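SusD homolog (PDB 4F53) probably binds mucin O-glycans as a SusD/RagB-family lipoprotein of the outer membrane, in a glycan-uptake system of the gut bacterium Bacteroides ovatus. Local coordinates at residues A[196-201]-A[229-234]; A[223-228]-A[350-355]. All coordinates share one frame; numbering follows the deposited sequence.

Contact 1 (A[196-201]-A[229-234])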
loop_
_atom_site.group_PDB
_atom_site.type_symbol
_atom_site.label_atom_id
_atom_site.label_comp_id
_atom_site.label_asym_id
_atom_site.label_seq_id
_atom_site.Cartn_x
_atom_site.Cartn_y
_atom_site.Cartn_z
ATOM N N PHE A 196 -9.367 -9.321 11.404
ATOM C CA PHE A 196 -9.034 -8.288 10.412
ATOM C C PHE A 196 -9.201 -6.897 11.049
ATOM O O PHE A 196 -8.294 -6.075 10.925
ATOM C CB PHE A 196 -9.942 -8.440 9.156
ATOM C CG PHE A 196 -9.764 -7.412 8.057
ATOM C CD1 PHE A 196 -10.347 -6.151 8.159
ATOM C CD2 PHE A 196 -9.018 -7.706 6.925
ATOM C CE1 PHE A 196 -10.160 -5.193 7.148
ATOM C CE2 PHE A 196 -8.854 -6.764 5.902
ATOM C CZ PHE A 196 -9.435 -5.519 6.011
ATOM N N ALA A 197 -10.368 -6.646 11.723
ATOM C CA ALA A 197 -10.696 -5.373 12.366
ATOM C C ALA A 197 -9.678 -5.019 13.468
ATOM O O ALA A 197 -9.209 -3.878 13.492
ATOM C CB ALA A 197 -12.105 -5.403 12.921
ATOM N N ASN A 198 -9.277 -5.983 14.319
ATOM C CA ASN A 198 -8.250 -5.710 15.338
ATOM C C ASN A 198 -6.874 -5.468 14.692
ATOM O O ASN A 198 -6.098 -4.655 15.183
ATOM C CB ASN A 198 -8.156 -6.841 16.349
ATOM C CG ASN A 198 -9.238 -6.781 17.374
ATOM O OD1 ASN A 198 -9.420 -5.763 18.054
ATOM N ND2 ASN A 198 -9.983 -7.868 17.494
ATOM N N SER A 199 -6.585 -6.156 13.570
ATOM C CA SER A 199 -5.332 -6.002 12.815
ATOM C C SER A 199 -5.276 -4.604 12.193
ATOM O O SER A 199 -4.208 -3.998 12.169
ATOM C CB SER A 199 -5.237 -7.081 11.746
ATOM O OG SER A 199 -5.208 -8.344 12.398
ATOM N N LEU A 200 -6.445 -4.068 11.737
ATOM C CA LEU A 200 -6.546 -2.717 11.181
ATOM C C LEU A 200 -6.308 -1.686 12.314
ATOM O O LEU A 200 -5.649 -0.669 12.119
ATOM C CB LEU A 200 -7.943 -2.521 10.539
ATOM C CG LEU A 200 -8.245 -1.137 9.932
ATOM C CD1 LEU A 200 -7.350 -0.843 8.709
ATOM C CD2 LEU A 200 -9.719 -1.026 9.548
ATOM N N LYS A 201 -6.877 -1.955 13.491
ATOM C CA LYS A 201 -6.730 -1.110 14.673
ATOM C C LYS A 201 -5.231 -0.977 15.026
ATOM O O LYS A 201 -4.773 0.128 15.277
ATOM C CB LYS A 201 -7.559 -1.679 15.844
ATOM C CG LYS A 201 -7.417 -0.895 17.156
ATOM C CD LYS A 201 -8.377 -1.455 18.221
ATOM C CE LYS A 201 -8.230 -0.797 19.568
ATOM N NZ LYS A 201 -9.154 -1.405 20.564
ATOM N N VAL A 229 -4.116 -6.344 20.045
ATOM C CA VAL A 229 -3.362 -7.580 20.186
ATOM C C VAL A 229 -4.005 -8.455 21.255
ATOM O O VAL A 229 -4.134 -9.664 21.031
ATOM C CB VAL A 229 -1.852 -7.299 20.454
ATOM C CG1 VAL A 229 -1.121 -8.563 20.914
ATOM C CG2 VAL A 229 -1.193 -6.726 19.209
ATOM N N ALA A 230 -4.475 -7.846 22.372
ATOM C CA ALA A 230 -5.134 -8.586 23.457
ATOM C C ALA A 230 -6.484 -9.141 23.004
ATOM O O ALA A 230 -6.865 -10.230 23.436
ATOM C CB ALA A 230 -5.311 -7.703 24.696
ATOM N N ALA A 231 -7.198 -8.428 22.127
ATOM C CA ALA A 231 -8.511 -8.872 21.638
ATOM C C ALA A 231 -8.379 -9.998 20.593
ATOM O O ALA A 231 -9.206 -10.906 20.596
ATOM C CB ALA A 231 -9.287 -7.698 21.056
ATOM N N GLY A 232 -7.360 -9.935 19.725
ATOM C CA GLY A 232 -7.165 -10.965 18.708
ATOM C C GLY A 232 -6.950 -10.454 17.297
ATOM O O GLY A 232 -7.904 -10.067 16.616
ATOM N N VAL A 233 -5.680 -10.478 16.848
ATOM C CA VAL A 233 -5.293 -10.053 15.497
ATOM C C VAL A 233 -5.051 -11.320 14.637
ATOM O O VAL A 233 -5.210 -12.433 15.138
ATOM C CB VAL A 233 -4.043 -9.097 15.518
ATOM C CG1 VAL A 233 -4.386 -7.746 16.140
ATOM C CG2 VAL A 233 -2.829 -9.738 16.214
HETATM N N MSE A 234 -4.674 -11.148 13.356
HETATM C CA MSE A 234 -4.287 -12.247 12.467
HETATM C C MSE A 234 -2.997 -12.875 12.997
HETATM O O MSE A 234 -2.052 -12.133 13.267
HETATM C CB MSE A 234 -4.036 -11.725 11.043
HETATM C CG MSE A 234 -5.252 -11.210 10.341
HETATM SE SE MSE A 234 -4.585 -10.355 8.700
HETATM C CE MSE A 234 -6.240 -9.638 8.112
#
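The hydroxyl oxygen S199 OG has two partners: M234 N donates to S199 OG from across the contact at 3.0 Å, nearly straight (163°), and the same oxygen is hydrogen-bonded to the carbonyl O of K195 one helical turn back. With OG anti to its own carbonyl carbon (chi1 -62°) it lies beside the backbone N, able to reach K195 while still facing the incoming loop. V233 presses its CB against this hydroxyl, S199 OG to V233 CB being 3.4 Å, and its CG1 rests on the backbone carbonyl of N198. The preceding residue, N198, reaches along the end of helix 221-231: A231 CB sits equally near N198 OD1 and N198 ND2, 3.6 Å from each and oblique to the amide, and N198 ND2 gives a weak, bent bond (3.2 Å, 134°) to G232 O. G232 is where the chain leaves the helix, with positive phi; its backbone angles would bring a CB too close to the carbonyl O of A231, and the turn suits a residue with no side chain. The two elements, helix 190-207 and helix 221-231, are neighbours in the TPR-like helical bundle of SusD proteins, joined through the short strands 215-216 and 219-220. Beyond the turn the chain runs alongside the first helix, and M234, a selenomethionine, lies extended beside F196, both side chains pointing the same way. Its terminal methyl touches the ring obliquely, M234 CE to F196 CD2 being 3.6 Å. F196 has CG anti to its backbone N, which lays the ring alongside the M234 side chain, CD2 as well as CB bordering that methyl, and W193 and F335 pack edge-to-face with the ring. Helix 337-349 closes over the loop, V340 touching both S199 and V233.

Contact 2 (A[223-228]-A[350-355])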
loop_
_atom_site.group_PDB
_atom_site.type_symbol
_atom_site.label_atom_id
_atom_site.label_comp_id
_atom_site.label_asym_id
_atom_site.label_seq_id
_atom_site.Cartn_x
_atom_site.Cartn_y
_atom_site.Cartn_z
ATOM N N GLN A 223 -1.853 2.177 23.754
ATOM C CA GLN A 223 -3.048 1.547 24.318
ATOM C C GLN A 223 -3.914 0.895 23.246
ATOM O O GLN A 223 -4.381 -0.219 23.449
ATOM C CB GLN A 223 -3.879 2.567 25.114
ATOM C CG GLN A 223 -5.106 1.974 25.820
ATOM C CD GLN A 223 -5.788 2.943 26.760
ATOM O OE1 GLN A 223 -5.244 3.995 27.140
ATOM N NE2 GLN A 223 -6.988 2.581 27.191
ATOM N N LEU A 224 -4.141 1.589 22.121
ATOM C CA LEU A 224 -4.957 1.065 21.018
ATOM C C LEU A 224 -4.307 -0.195 20.441
ATOM O O LEU A 224 -4.988 -1.188 20.214
ATOM C CB LEU A 224 -5.142 2.144 19.925
ATOM C CG LEU A 224 -5.957 3.392 20.353
ATOM C CD1 LEU A 224 -5.686 4.556 19.432
ATOM C CD2 LEU A 224 -7.457 3.084 20.430
ATOM N N ALA A 225 -2.979 -0.168 20.278
ATOM C CA ALA A 225 -2.185 -1.271 19.756
ATOM C C ALA A 225 -2.240 -2.482 20.711
ATOM O O ALA A 225 -2.511 -3.596 20.264
ATOM C CB ALA A 225 -0.762 -0.814 19.561
ATOM N N GLU A 226 -2.033 -2.247 22.023
ATOM C CA GLU A 226 -2.086 -3.285 23.068
ATOM C C GLU A 226 -3.471 -3.923 23.163
ATOM O O GLU A 226 -3.555 -5.149 23.293
ATOM C CB GLU A 226 -1.664 -2.730 24.424
ATOM C CG GLU A 226 -0.184 -2.370 24.474
ATOM C CD GLU A 226 0.327 -1.765 25.766
ATOM O OE1 GLU A 226 -0.489 -1.423 26.654
ATOM O OE2 GLU A 226 1.567 -1.689 25.912
ATOM N N GLU A 227 -4.544 -3.115 23.047
ATOM C CA GLU A 227 -5.932 -3.608 23.082
ATOM C C GLU A 227 -6.228 -4.522 21.899
ATOM O O GLU A 227 -6.857 -5.552 22.072
ATOM C CB GLU A 227 -6.927 -2.436 23.059
ATOM C CG GLU A 227 -7.145 -1.756 24.399
ATOM C CD GLU A 227 -8.073 -0.555 24.367
ATOM O OE1 GLU A 227 -8.591 -0.212 23.280
ATOM O OE2 GLU A 227 -8.300 0.032 25.447
ATOM N N ALA A 228 -5.796 -4.121 20.703
ATOM C CA ALA A 228 -5.985 -4.863 19.440
ATOM C C ALA A 228 -5.342 -6.269 19.531
ATOM O O ALA A 228 -5.980 -7.253 19.189
ATOM C CB ALA A 228 -5.391 -4.073 18.268
ATOM N N ARG A 350 9.107 -0.649 20.337
ATOM C CA ARG A 350 8.652 0.589 20.965
ATOM C C ARG A 350 8.301 0.353 22.424
ATOM O O ARG A 350 7.845 1.272 23.111
ATOM C CB ARG A 350 7.457 1.192 20.204
ATOM C CG ARG A 350 7.825 1.614 18.798
ATOM C CD ARG A 350 6.730 2.419 18.108
ATOM N NE ARG A 350 7.141 2.669 16.729
ATOM C CZ ARG A 350 7.978 3.629 16.338
ATOM N NH1 ARG A 350 8.456 4.506 17.214
ATOM N NH2 ARG A 350 8.327 3.731 15.068
ATOM N N ASN A 351 8.568 -0.861 22.921
ATOM C CA ASN A 351 8.350 -1.246 24.306
ATOM C C ASN A 351 6.824 -1.275 24.657
ATOM O O ASN A 351 6.407 -0.968 25.780
ATOM C CB ASN A 351 9.166 -0.330 25.244
ATOM C CG ASN A 351 9.172 -0.742 26.689
ATOM O OD1 ASN A 351 9.245 -1.917 27.017
ATOM N ND2 ASN A 351 9.117 0.227 27.570
ATOM N N TRP A 352 6.012 -1.719 23.704
ATOM C CA TRP A 352 4.577 -1.898 23.930
ATOM C C TRP A 352 4.337 -3.352 24.200
ATOM O O TRP A 352 5.146 -4.181 23.782
ATOM C CB TRP A 352 3.760 -1.429 22.718
ATOM C CG TRP A 352 3.930 0.023 22.408
ATOM C CD1 TRP A 352 4.579 0.966 23.159
ATOM C CD2 TRP A 352 3.404 0.705 21.268
ATOM N NE1 TRP A 352 4.501 2.193 22.548
ATOM C CE2 TRP A 352 3.791 2.065 21.379
ATOM C CE3 TRP A 352 2.621 0.304 20.173
ATOM C CZ2 TRP A 352 3.416 3.027 20.435
ATOM C CZ3 TRP A 352 2.276 1.257 19.221
ATOM C CH2 TRP A 352 2.680 2.597 19.350
ATOM N N ASN A 353 3.250 -3.679 24.887
ATOM C CA ASN A 353 2.950 -5.076 25.221
ATOM C C ASN A 353 2.274 -5.778 24.009
ATOM O O ASN A 353 1.052 -5.778 23.869
ATOM C CB ASN A 353 2.105 -5.157 26.504
ATOM C CG ASN A 353 1.860 -6.562 27.018
ATOM O OD1 ASN A 353 2.309 -7.560 26.454
ATOM N ND2 ASN A 353 1.079 -6.673 28.067
HETATM N N MSE A 354 3.103 -6.415 23.166
HETATM C CA MSE A 354 2.674 -7.091 21.932
HETATM C C MSE A 354 2.542 -8.605 22.078
HETATM O O MSE A 354 2.145 -9.266 21.123
HETATM C CB MSE A 354 3.659 -6.757 20.794
HETATM C CG MSE A 354 3.686 -5.267 20.475
HETATM SE SE MSE A 354 2.074 -4.546 19.564
HETATM C CE MSE A 354 1.113 -3.798 21.092
ATOM N N GLY A 355 2.880 -9.129 23.248
ATOM C CA GLY A 355 2.852 -10.552 23.548
ATOM C C GLY A 355 4.108 -11.314 23.160
ATOM O O GLY A 355 4.036 -12.519 22.944
HETATM O O HOH W 1 -1.493 -6.514 24.373
HETATM O O HOH W 2 -1.207 -4.097 28.320
#
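A helix flank meets an irregular loop here: the face of helix 221-231 at 223-228 receives residues 350-355, which link helix 337-349 to helix 358-372, in a partly buried contact toward the periphery of the helical fold. Its one direct hydrogen bond runs from N353 N to E226 OE2, 2.8 Å long and almost straight at 173°. The donor comes to the anti side of the carboxylate and stands 32° out of its plane. E226 reaches it with an extended chain whose CG is anti to the carbonyl carbon (chi1 -68°), and OE2 has a second donor in the side chain of Q222. The E226 and N353 side chains cross at about a right angle, their carboxylate and amide planes well away from parallel. A water donates to both backbone carbonyls, E226 O and N353 O, at 2.7 Å each, and a second links E226 OE1 to N353 ND2, weakly on the asparagine side. Behind these polar groups lies an apolar patch. The methyl of A225 meets the six-membered ring of W352 obliquely, A225 CB to W352 CE3 being 3.6 Å, while R350 CB lies over one face of the indole, near its rim. M354, a selenomethionine bent at chi2 and chi3, folds its methyl back to the helix backbone, and M354 CE lies 3.6 Å from E226 N. The loop starts in a Schellman motif, with N351 at positive phi as the C-prime residue. Two neutral N-H donors on E226 OE2, one from the backbone and one from an amide side chain, would stabilise the negative charge without neutralising it, consistent with an ionised carboxylate, while a water donates to OE1.

In the fold
Both contacts use helix 221-231, contact 1 at its C-terminal end and contact 2 along its flank, with centres 11 Å apart. Contact 1 is the more buried: it holds the helix end and the following loop on helix 190-207, by hydroxyl and amide bonds among apolar side chains. Contact 2 lies farther from the chain's centre and joins the same helix to a loop distant in sequence, by a carboxylate and two waters over an apolar patch. The two are stitched together directly: K201 NZ of 196-201 forms a salt bridge with E227 OE1 of 223-228, and V229 CG1 packs on M354 O.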